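Local coordinates for glutathione S-transferase (Pseudomonas protegens, PDB 4IKH), which binds two glutathione molecules and probably works as a glutathione transferase, at residues 128-141 with 191-204. Numbering follows the deposited sequence.
Sequences IGPMFGQVGFFNKF and WIRNLIGFYEAGEL. With GSH (glutathione), chain D.
Trp191 and Tyr199 each lay a ring over a glycine of helix 128-140, a compact example of how bare backbone makes a hollow for a large aromatic. The Trp191 indole is a knob in the hole formed by Ile128, Gly129, Phe132 and Gly133: Gly129 CA lies 3.8 Å from the centroid of its five-membered ring, a CH-pi contact over the face, while Phe132 CB presses against Trp191 CE3 at 3.5 Å. Trp191 NE1 hydrogen-bonds Asn32 OD1. Two turns on, Gly136 CA sits only 3.5 Å from the centroid of the Tyr199 ring, whose opposite face takes Asn194 ND2; the ring lies directly on the backbone. Phe132 is the bump in return. With CG anti to its carbonyl carbon (chi1 -72°), its ring slides between Ile128 CG2 and Leu195, whose CD2 stands 3.8 Å from the ring centroid, and Ile192 CG1 meets its edge. Val135 CG1 rests in the notch formed by Leu195 CD1 and Ala201 CB. Beyond the end of helix 191-196 the contact turns polar: Asn139 ND2 donates to Tyr199 O at 3.0 Å, the acceptor lying in the Asn139 amide plane, and Lys140 arches its CE over the Phe198 ring before NZ forms a long salt bridge with Glu200. Glutathione borders the glycine side, its O31 3.3 Å from Trp191 CZ2 and its CB2 3.4 Å from Tyr199 OH. An alanine replacing Trp191 would be likely to leave the Gly129–Gly133 hollow unfilled and Asn32 without its indole N-H partner. The helices run nearly parallel, 13° apart, within the all-helical C-terminal domain; helix 150-170 packs behind Phe132, helix 211-220 against Ile192, and helix 31-43 of the thioredoxin-like domain touches Trp191 through Pro31 and Lys35.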
ATOM      1  N   ILE A 128      -3.761   3.288   6.659  1.00 29.98           N
ATOM      2  CA  ILE A 128      -5.179   3.541   6.905  1.00 30.49           C
ATOM      3  C   ILE A 128      -6.044   2.312   6.605  1.00 30.54           C
ATOM      4  O   ILE A 128      -6.777   1.822   7.470  1.00 30.69           O
ATOM      5  CB  ILE A 128      -5.700   4.699   6.034  1.00 27.24           C
ATOM      6  CG1 ILE A 128      -4.976   6.015   6.360  1.00 34.41           C
ATOM      7  CG2 ILE A 128      -7.216   4.840   6.191  1.00 30.25           C
ATOM      8  CD1 ILE A 128      -5.355   6.635   7.676  1.00 38.39           C
ATOM      9  N   GLY A 129      -5.975   1.831   5.368  1.00 26.89           N
ATOM     10  CA  GLY A 129      -6.795   0.700   4.975  1.00 30.27           C
ATOM     11  C   GLY A 129      -6.623  -0.500   5.884  1.00 25.98           C
ATOM     12  O   GLY A 129      -7.592  -0.964   6.485  1.00 26.76           O
ATOM     13  N   PRO A 130      -5.389  -1.022   5.991  1.00 28.50           N
ATOM     14  CA  PRO A 130      -5.206  -2.269   6.754  1.00 32.69           C
ATOM     15  C   PRO A 130      -5.526  -2.118   8.235  1.00 30.72           C
ATOM     16  O   PRO A 130      -6.075  -3.047   8.851  1.00 36.49           O
ATOM     17  CB  PRO A 130      -3.711  -2.571   6.588  1.00 27.84           C
ATOM     18  CG  PRO A 130      -3.342  -1.942   5.282  1.00 25.24           C
ATOM     19  CD  PRO A 130      -4.168  -0.636   5.270  1.00 23.21           C
HETATM   20  N   MSE A 131      -5.172  -0.979   8.818  1.00 29.23           N
HETATM   21  CA  MSE A 131      -5.398  -0.795  10.244  1.00 28.88           C
HETATM   22  C   MSE A 131      -6.862  -0.523  10.593  1.00 29.41           C
HETATM   23  O   MSE A 131      -7.362  -1.064  11.577  1.00 36.16           O
HETATM   24  CB  MSE A 131      -4.458   0.261  10.827  1.00 31.59           C
HETATM   25  CG  MSE A 131      -2.975  -0.101  10.675  1.00 37.79           C
HETATM   26 SE   MSE A 131      -2.449  -1.694  11.694  1.00 43.56          SE
HETATM   27  CE  MSE A 131      -2.399  -3.012  10.234  1.00 28.87           C
ATOM     28  N   PHE A 132      -7.559   0.293   9.799  1.00 36.35           N
ATOM     29  CA  PHE A 132      -8.990   0.502  10.042  1.00 29.75           C
ATOM     30  C   PHE A 132      -9.718  -0.833   9.849  1.00 25.99           C
ATOM     31  O   PHE A 132     -10.686  -1.130  10.535  1.00 31.69           O
ATOM     32  CB  PHE A 132      -9.594   1.563   9.097  1.00 29.93           C
ATOM     33  CG  PHE A 132      -9.177   2.995   9.397  1.00 31.96           C
ATOM     34  CD1 PHE A 132      -8.173   3.284  10.315  1.00 30.55           C
ATOM     35  CD2 PHE A 132      -9.810   4.058   8.749  1.00 35.30           C
ATOM     36  CE1 PHE A 132      -7.790   4.592  10.568  1.00 29.39           C
ATOM     37  CE2 PHE A 132      -9.435   5.379   9.006  1.00 35.79           C
ATOM     38  CZ  PHE A 132      -8.427   5.642   9.918  1.00 35.61           C
ATOM     39  N   GLY A 133      -9.247  -1.636   8.901  1.00 29.58           N
ATOM     40  CA  GLY A 133      -9.811  -2.957   8.668  1.00 27.52           C
ATOM     41  C   GLY A 133      -9.740  -3.834   9.905  1.00 32.32           C
ATOM     42  O   GLY A 133     -10.670  -4.596  10.192  1.00 36.58           O
ATOM     43  N   GLN A 134      -8.642  -3.728  10.652  1.00 29.44           N
ATOM     44  CA  GLN A 134      -8.519  -4.492  11.887  1.00 31.26           C
ATOM     45  C   GLN A 134      -9.489  -3.970  12.961  1.00 34.66           C
ATOM     46  O   GLN A 134     -10.013  -4.752  13.764  1.00 35.63           O
ATOM     47  CB  GLN A 134      -7.081  -4.475  12.403  1.00 29.70           C
ATOM     48  CG  GLN A 134      -6.053  -5.053  11.418  1.00 29.62           C
ATOM     49  CD  GLN A 134      -6.632  -6.153  10.548  1.00 29.69           C
ATOM     50  OE1 GLN A 134      -6.838  -5.960   9.349  1.00 30.87           O
ATOM     51  NE2 GLN A 134      -6.916  -7.306  11.151  1.00 25.37           N
ATOM     52  N   VAL A 135      -9.738  -2.661  12.983  1.00 33.10           N
ATOM     53  CA  VAL A 135     -10.707  -2.118  13.936  1.00 30.27           C
ATOM     54  C   VAL A 135     -12.084  -2.716  13.644  1.00 30.30           C
ATOM     55  O   VAL A 135     -12.831  -3.080  14.565  1.00 33.63           O
ATOM     56  CB  VAL A 135     -10.801  -0.569  13.884  1.00 32.05           C
ATOM     57  CG1 VAL A 135     -11.892  -0.081  14.808  1.00 34.36           C
ATOM     58  CG2 VAL A 135      -9.489   0.062  14.278  1.00 30.53           C
ATOM     59  N   GLY A 136     -12.418  -2.827  12.357  1.00 29.10           N
ATOM     60  CA  GLY A 136     -13.676  -3.435  11.956  1.00 33.32           C
ATOM     61  C   GLY A 136     -13.821  -4.889  12.398  1.00 41.35           C
ATOM     62  O   GLY A 136     -14.895  -5.308  12.843  1.00 43.53           O
ATOM     63  N   PHE A 137     -12.751  -5.666  12.288  1.00 37.59           N
ATOM     64  CA  PHE A 137     -12.820  -7.051  12.733  1.00 36.02           C
ATOM     65  C   PHE A 137     -13.108  -7.123  14.231  1.00 41.04           C
ATOM     66  O   PHE A 137     -14.006  -7.849  14.668  1.00 44.17           O
ATOM     67  CB  PHE A 137     -11.535  -7.818  12.402  1.00 38.06           C
ATOM     68  CG  PHE A 137     -11.548  -9.255  12.888  1.00 36.38           C
ATOM     69  CD1 PHE A 137     -12.249 -10.229  12.196  1.00 39.98           C
ATOM     70  CD2 PHE A 137     -10.871  -9.619  14.048  1.00 38.98           C
ATOM     71  CE1 PHE A 137     -12.269 -11.557  12.643  1.00 42.40           C
ATOM     72  CE2 PHE A 137     -10.885 -10.940  14.502  1.00 41.99           C
ATOM     73  CZ  PHE A 137     -11.587 -11.904  13.801  1.00 40.20           C
ATOM     74  N   PHE A 138     -12.366  -6.350  15.017  1.00 45.11           N
ATOM     75  CA  PHE A 138     -12.484  -6.429  16.473  1.00 46.02           C
ATOM     76  C   PHE A 138     -13.645  -5.653  17.108  1.00 52.01           C
ATOM     77  O   PHE A 138     -13.878  -5.780  18.311  1.00 49.96           O
ATOM     78  CB  PHE A 138     -11.156  -6.053  17.137  1.00 43.96           C
ATOM     79  CG  PHE A 138     -10.084  -7.080  16.935  1.00 45.52           C
ATOM     80  CD1 PHE A 138     -10.173  -8.323  17.555  1.00 50.45           C
ATOM     81  CD2 PHE A 138      -9.004  -6.826  16.102  1.00 48.46           C
ATOM     82  CE1 PHE A 138      -9.193  -9.291  17.356  1.00 49.61           C
ATOM     83  CE2 PHE A 138      -8.020  -7.786  15.903  1.00 46.61           C
ATOM     84  CZ  PHE A 138      -8.114  -9.020  16.535  1.00 44.30           C
ATOM     85  N   ASN A 139     -14.378  -4.879  16.311  1.00 50.17           N
ATOM     86  CA  ASN A 139     -15.486  -4.080  16.838  1.00 47.43           C
ATOM     87  C   ASN A 139     -16.832  -4.389  16.178  1.00 51.51           C
ATOM     88  O   ASN A 139     -17.890  -4.136  16.754  1.00 58.15           O
ATOM     89  CB  ASN A 139     -15.177  -2.583  16.701  1.00 44.38           C
ATOM     90  CG  ASN A 139     -16.119  -1.714  17.512  1.00 45.49           C
ATOM     91  OD1 ASN A 139     -16.119  -1.773  18.740  1.00 48.35           O
ATOM     92  ND2 ASN A 139     -16.919  -0.890  16.830  1.00 36.17           N
ATOM     93  N   LYS A 140     -16.791  -4.940  14.971  1.00 51.98           N
ATOM     94  CA  LYS A 140     -18.002  -5.123  14.178  1.00 54.98           C
ATOM     95  C   LYS A 140     -18.226  -6.597  13.821  1.00 59.85           C
ATOM     96  O   LYS A 140     -19.367  -7.050  13.693  1.00 59.78           O
ATOM     97  CB  LYS A 140     -17.914  -4.260  12.910  1.00 52.41           C
ATOM     98  CG  LYS A 140     -19.092  -4.363  11.954  1.00 51.67           C
ATOM     99  CD  LYS A 140     -20.371  -3.860  12.585  1.00 53.79           C
ATOM    100  CE  LYS A 140     -21.504  -3.813  11.571  1.00 57.37           C
ATOM    101  NZ  LYS A 140     -22.684  -3.065  12.114  1.00 57.48           N
ATOM    102  N   PHE A 141     -17.136  -7.346  13.684  1.00 57.35           N
ATOM    103  CA  PHE A 141     -17.221  -8.724  13.214  1.00 59.62           C
ATOM    104  C   PHE A 141     -16.835  -9.731  14.293  1.00 57.05           C
ATOM    105  O   PHE A 141     -16.942  -9.438  15.487  1.00 52.17           O
ATOM    106  CB  PHE A 141     -16.368  -8.902  11.957  1.00 64.20           C
ATOM    107  CG  PHE A 141     -16.730  -7.953  10.853  1.00 66.09           C
ATOM    108  CD1 PHE A 141     -18.051  -7.806  10.453  1.00 68.28           C
ATOM    109  CD2 PHE A 141     -15.756  -7.181  10.234  1.00 66.86           C
ATOM    110  CE1 PHE A 141     -18.392  -6.919   9.442  1.00 69.46           C
ATOM    111  CE2 PHE A 141     -16.091  -6.292   9.225  1.00 65.33           C
ATOM    112  CZ  PHE A 141     -17.409  -6.162   8.829  1.00 68.18           C
ATOM    113  N   TRP A 191     -12.441   5.359   3.516  1.00 36.15           N
ATOM    114  CA  TRP A 191     -12.093   4.572   4.701  1.00 30.47           C
ATOM    115  C   TRP A 191     -12.443   5.282   6.010  1.00 37.53           C
ATOM    116  O   TRP A 191     -12.898   4.650   6.963  1.00 37.15           O
ATOM    117  CB  TRP A 191     -10.614   4.197   4.690  1.00 32.42           C
ATOM    118  CG  TRP A 191     -10.367   2.815   4.126  1.00 35.43           C
ATOM    119  CD1 TRP A 191      -9.831   2.501   2.907  1.00 31.94           C
ATOM    120  CD2 TRP A 191     -10.676   1.569   4.762  1.00 36.95           C
ATOM    121  NE1 TRP A 191      -9.776   1.132   2.753  1.00 35.54           N
ATOM    122  CE2 TRP A 191     -10.287   0.539   3.877  1.00 36.35           C
ATOM    123  CE3 TRP A 191     -11.239   1.224   5.995  1.00 41.38           C
ATOM    124  CZ2 TRP A 191     -10.446  -0.812   4.188  1.00 37.55           C
ATOM    125  CZ3 TRP A 191     -11.394  -0.114   6.304  1.00 40.21           C
ATOM    126  CH2 TRP A 191     -10.994  -1.119   5.404  1.00 38.32           C
ATOM    127  N   ILE A 192     -12.217   6.594   6.064  1.00 36.70           N
ATOM    128  CA  ILE A 192     -12.581   7.362   7.249  1.00 35.39           C
ATOM    129  C   ILE A 192     -14.089   7.320   7.414  1.00 31.45           C
ATOM    130  O   ILE A 192     -14.595   7.093   8.517  1.00 32.70           O
ATOM    131  CB  ILE A 192     -12.047   8.794   7.175  1.00 36.69           C
ATOM    132  CG1 ILE A 192     -10.517   8.744   7.074  1.00 34.71           C
ATOM    133  CG2 ILE A 192     -12.458   9.584   8.412  1.00 31.09           C
ATOM    134  CD1 ILE A 192      -9.918  10.005   6.544  1.00 35.69           C
ATOM    135  N   ARG A 193     -14.805   7.483   6.305  1.00 31.20           N
ATOM    136  CA  ARG A 193     -16.260   7.329   6.299  1.00 38.82           C
ATOM    137  C   ARG A 193     -16.698   5.966   6.837  1.00 40.18           C
ATOM    138  O   ARG A 193     -17.624   5.858   7.631  1.00 36.40           O
ATOM    139  CB  ARG A 193     -16.787   7.501   4.873  1.00 42.05           C
ATOM    140  CG  ARG A 193     -18.277   7.232   4.714  1.00 42.74           C
ATOM    141  CD  ARG A 193     -18.720   7.516   3.288  1.00 42.15           C
ATOM    142  NE  ARG A 193     -20.148   7.275   3.099  1.00 46.21           N
ATOM    143  CZ  ARG A 193     -20.665   6.105   2.741  1.00 51.29           C
ATOM    144  NH1 ARG A 193     -19.879   5.060   2.541  1.00 49.50           N
ATOM    145  NH2 ARG A 193     -21.971   5.978   2.585  1.00 52.70           N
ATOM    146  N   ASN A 194     -16.022   4.912   6.404  1.00 36.25           N
ATOM    147  CA  ASN A 194     -16.442   3.579   6.782  1.00 37.63           C
ATOM    148  C   ASN A 194     -16.149   3.309   8.260  1.00 34.68           C
ATOM    149  O   ASN A 194     -16.942   2.674   8.947  1.00 39.34           O
ATOM    150  CB  ASN A 194     -15.762   2.547   5.876  1.00 39.87           C
ATOM    151  CG  ASN A 194     -16.186   1.121   6.183  1.00 44.74           C
ATOM    152  OD1 ASN A 194     -17.278   0.684   5.807  1.00 47.47           O
ATOM    153  ND2 ASN A 194     -15.315   0.382   6.854  1.00 39.99           N
ATOM    154  N   LEU A 195     -15.015   3.807   8.748  1.00 29.52           N
ATOM    155  CA  LEU A 195     -14.641   3.620  10.151  1.00 35.24           C
ATOM    156  C   LEU A 195     -15.722   4.148  11.094  1.00 41.43           C
ATOM    157  O   LEU A 195     -16.095   3.488  12.076  1.00 38.67           O
ATOM    158  CB  LEU A 195     -13.317   4.336  10.442  1.00 32.50           C
ATOM    159  CG  LEU A 195     -12.729   4.161  11.847  1.00 35.44           C
ATOM    160  CD1 LEU A 195     -12.260   2.718  12.039  1.00 29.15           C
ATOM    161  CD2 LEU A 195     -11.579   5.129  12.093  1.00 34.90           C
ATOM    162  N   ILE A 196     -16.233   5.338  10.785  1.00 46.75           N
ATOM    163  CA  ILE A 196     -17.195   6.004  11.668  1.00 48.85           C
ATOM    164  C   ILE A 196     -18.658   5.714  11.320  1.00 46.32           C
ATOM    165  O   ILE A 196     -19.555   5.991  12.119  1.00 51.93           O
ATOM    166  CB  ILE A 196     -16.957   7.536  11.729  1.00 48.39           C
ATOM    167  CG1 ILE A 196     -17.288   8.207  10.398  1.00 45.42           C
ATOM    168  CG2 ILE A 196     -15.513   7.843  12.119  1.00 53.36           C
ATOM    169  CD1 ILE A 196     -16.912   9.689  10.384  1.00 50.33           C
ATOM    170  N   GLY A 197     -18.899   5.172  10.131  1.00 44.47           N
ATOM    171  CA  GLY A 197     -20.232   4.731   9.766  1.00 46.15           C
ATOM    172  C   GLY A 197     -20.410   3.240  10.025  1.00 52.36           C
ATOM    173  O   GLY A 197     -20.776   2.831  11.132  1.00 49.28           O
ATOM    174  N   PHE A 198     -20.131   2.424   9.009  1.00 51.15           N
ATOM    175  CA  PHE A 198     -20.391   0.981   9.072  1.00 50.51           C
ATOM    176  C   PHE A 198     -19.727   0.280  10.265  1.00 48.35           C
ATOM    177  O   PHE A 198     -20.327  -0.594  10.901  1.00 48.43           O
ATOM    178  CB  PHE A 198     -19.950   0.319   7.759  1.00 53.18           C
ATOM    179  CG  PHE A 198     -20.371  -1.121   7.623  1.00 55.60           C
ATOM    180  CD1 PHE A 198     -21.701  -1.491   7.786  1.00 57.09           C
ATOM    181  CD2 PHE A 198     -19.443  -2.102   7.296  1.00 59.25           C
ATOM    182  CE1 PHE A 198     -22.096  -2.810   7.650  1.00 55.69           C
ATOM    183  CE2 PHE A 198     -19.831  -3.432   7.156  1.00 58.09           C
ATOM    184  CZ  PHE A 198     -21.161  -3.783   7.335  1.00 58.83           C
ATOM    185  N   TYR A 199     -18.487   0.662  10.554  1.00 46.96           N
ATOM    186  CA  TYR A 199     -17.720   0.054  11.638  1.00 42.06           C
ATOM    187  C   TYR A 199     -18.125   0.571  13.021  1.00 43.72           C
ATOM    188  O   TYR A 199     -17.737  -0.011  14.040  1.00 38.15           O
ATOM    189  CB  TYR A 199     -16.226   0.284  11.420  1.00 38.30           C
ATOM    190  CG  TYR A 199     -15.604  -0.604  10.369  1.00 39.69           C
ATOM    191  CD1 TYR A 199     -16.362  -1.550   9.687  1.00 42.26           C
ATOM    192  CD2 TYR A 199     -14.248  -0.514  10.072  1.00 37.24           C
ATOM    193  CE1 TYR A 199     -15.793  -2.368   8.735  1.00 42.18           C
ATOM    194  CE2 TYR A 199     -13.667  -1.334   9.119  1.00 40.26           C
ATOM    195  CZ  TYR A 199     -14.443  -2.260   8.455  1.00 42.45           C
ATOM    196  OH  TYR A 199     -13.867  -3.086   7.504  1.00 37.83           O
ATOM    197  N   GLU A 200     -18.887   1.665  13.054  1.00 51.51           N
ATOM    198  CA  GLU A 200     -19.399   2.227  14.307  1.00 52.60           C
ATOM    199  C   GLU A 200     -18.305   2.579  15.325  1.00 47.16           C
ATOM    200  O   GLU A 200     -18.523   2.496  16.536  1.00 50.35           O
ATOM    201  CB  GLU A 200     -20.426   1.276  14.941  1.00 62.35           C
ATOM    202  CG  GLU A 200     -21.659   1.015  14.075  1.00 69.17           C
ATOM    203  CD  GLU A 200     -22.625   0.020  14.702  1.00 73.68           C
ATOM    204  OE1 GLU A 200     -22.164  -0.953  15.340  1.00 68.93           O
ATOM    205  OE2 GLU A 200     -23.850   0.212  14.559  1.00 79.89           O
ATOM    206  N   ALA A 201     -17.143   2.997  14.832  1.00 42.47           N
ATOM    207  CA  ALA A 201     -15.988   3.242  15.690  1.00 37.62           C
ATOM    208  C   ALA A 201     -15.693   4.727  15.871  1.00 35.41           C
ATOM    209  O   ALA A 201     -14.602   5.099  16.327  1.00 37.25           O
ATOM    210  CB  ALA A 201     -14.762   2.530  15.125  1.00 35.53           C
ATOM    211  N   GLY A 202     -16.649   5.578  15.508  1.00 42.33           N
ATOM    212  CA  GLY A 202     -16.442   7.015  15.573  1.00 42.76           C
ATOM    213  C   GLY A 202     -16.118   7.495  16.976  1.00 42.56           C
ATOM    214  O   GLY A 202     -15.164   8.252  17.183  1.00 45.19           O
ATOM    215  N   GLU A 203     -16.907   7.043  17.944  1.00 40.31           N
ATOM    216  CA  GLU A 203     -16.683   7.420  19.333  1.00 44.59           C
ATOM    217  C   GLU A 203     -15.413   6.745  19.840  1.00 42.51           C
ATOM    218  O   GLU A 203     -14.585   7.382  20.496  1.00 43.73           O
ATOM    219  CB  GLU A 203     -17.878   7.014  20.194  1.00 50.55           C
ATOM    220  CG  GLU A 203     -19.229   7.135  19.517  1.00 56.52           C
ATOM    221  CD  GLU A 203     -19.790   8.526  19.585  1.00 76.85           C
ATOM    222  OE1 GLU A 203     -19.058   9.441  20.018  1.00 84.37           O
ATOM    223  OE2 GLU A 203     -20.971   8.709  19.216  1.00 86.59           O
ATOM    224  N   LEU A 204     -15.269   5.463  19.501  1.00 39.88           N
ATOM    225  CA  LEU A 204     -14.116   4.637  19.868  1.00 40.46           C
ATOM    226  C   LEU A 204     -12.768   5.311  19.593  1.00 39.51           C
ATOM    227  O   LEU A 204     -11.894   5.336  20.464  1.00 39.37           O
ATOM    228  CB  LEU A 204     -14.181   3.301  19.109  1.00 41.93           C
ATOM    229  CG  LEU A 204     -13.517   2.053  19.690  1.00 45.64           C
ATOM    230  CD1 LEU A 204     -13.974   1.795  21.113  1.00 45.24           C
ATOM    231  CD2 LEU A 204     -13.830   0.836  18.822  1.00 44.90           C
TER
HETATM  232  N1  GSH D 303     -12.635 -11.638   5.825  1.00 91.92           N
HETATM  233  CA1 GSH D 303     -11.338 -11.080   5.729  1.00 88.17           C
HETATM  234  C1  GSH D 303     -10.880 -10.584   7.065  1.00 89.55           C
HETATM  235  O11 GSH D 303     -11.424 -11.012   8.127  1.00 87.79           O
HETATM  236  O12 GSH D 303      -9.941  -9.732   7.137  1.00 90.41           O
HETATM  237  CB1 GSH D 303     -11.380  -9.945   4.762  1.00 81.59           C
HETATM  238  CG1 GSH D 303     -12.384  -8.872   5.201  1.00 74.32           C
HETATM  239  CD1 GSH D 303     -11.988  -7.629   4.435  1.00 64.75           C
HETATM  240  OE1 GSH D 303     -11.555  -7.766   3.308  1.00 62.21           O
HETATM  241  N2  GSH D 303     -12.087  -6.291   5.031  1.00 57.28           N
HETATM  242  CA2 GSH D 303     -11.680  -5.144   4.268  1.00 51.62           C
HETATM  243  C2  GSH D 303     -10.284  -4.713   4.703  1.00 49.37           C
HETATM  244  O2  GSH D 303      -9.956  -4.787   5.900  1.00 51.43           O
HETATM  245  CB2 GSH D 303     -12.635  -4.013   4.481  1.00 54.26           C
HETATM  246  SG2 GSH D 303     -14.242  -4.411   3.855  1.00 62.48           S
HETATM  247  N3  GSH D 303      -9.297  -4.205   3.755  1.00 52.62           N
HETATM  248  CA3 GSH D 303      -7.980  -3.809   4.256  1.00 51.97           C
HETATM  249  C3  GSH D 303      -7.274  -2.855   3.335  1.00 41.82           C
HETATM  250  O31 GSH D 303      -7.903  -2.158   2.505  1.00 41.06           O
HETATM  251  O32 GSH D 303      -6.028  -2.737   3.383  1.00 45.97           O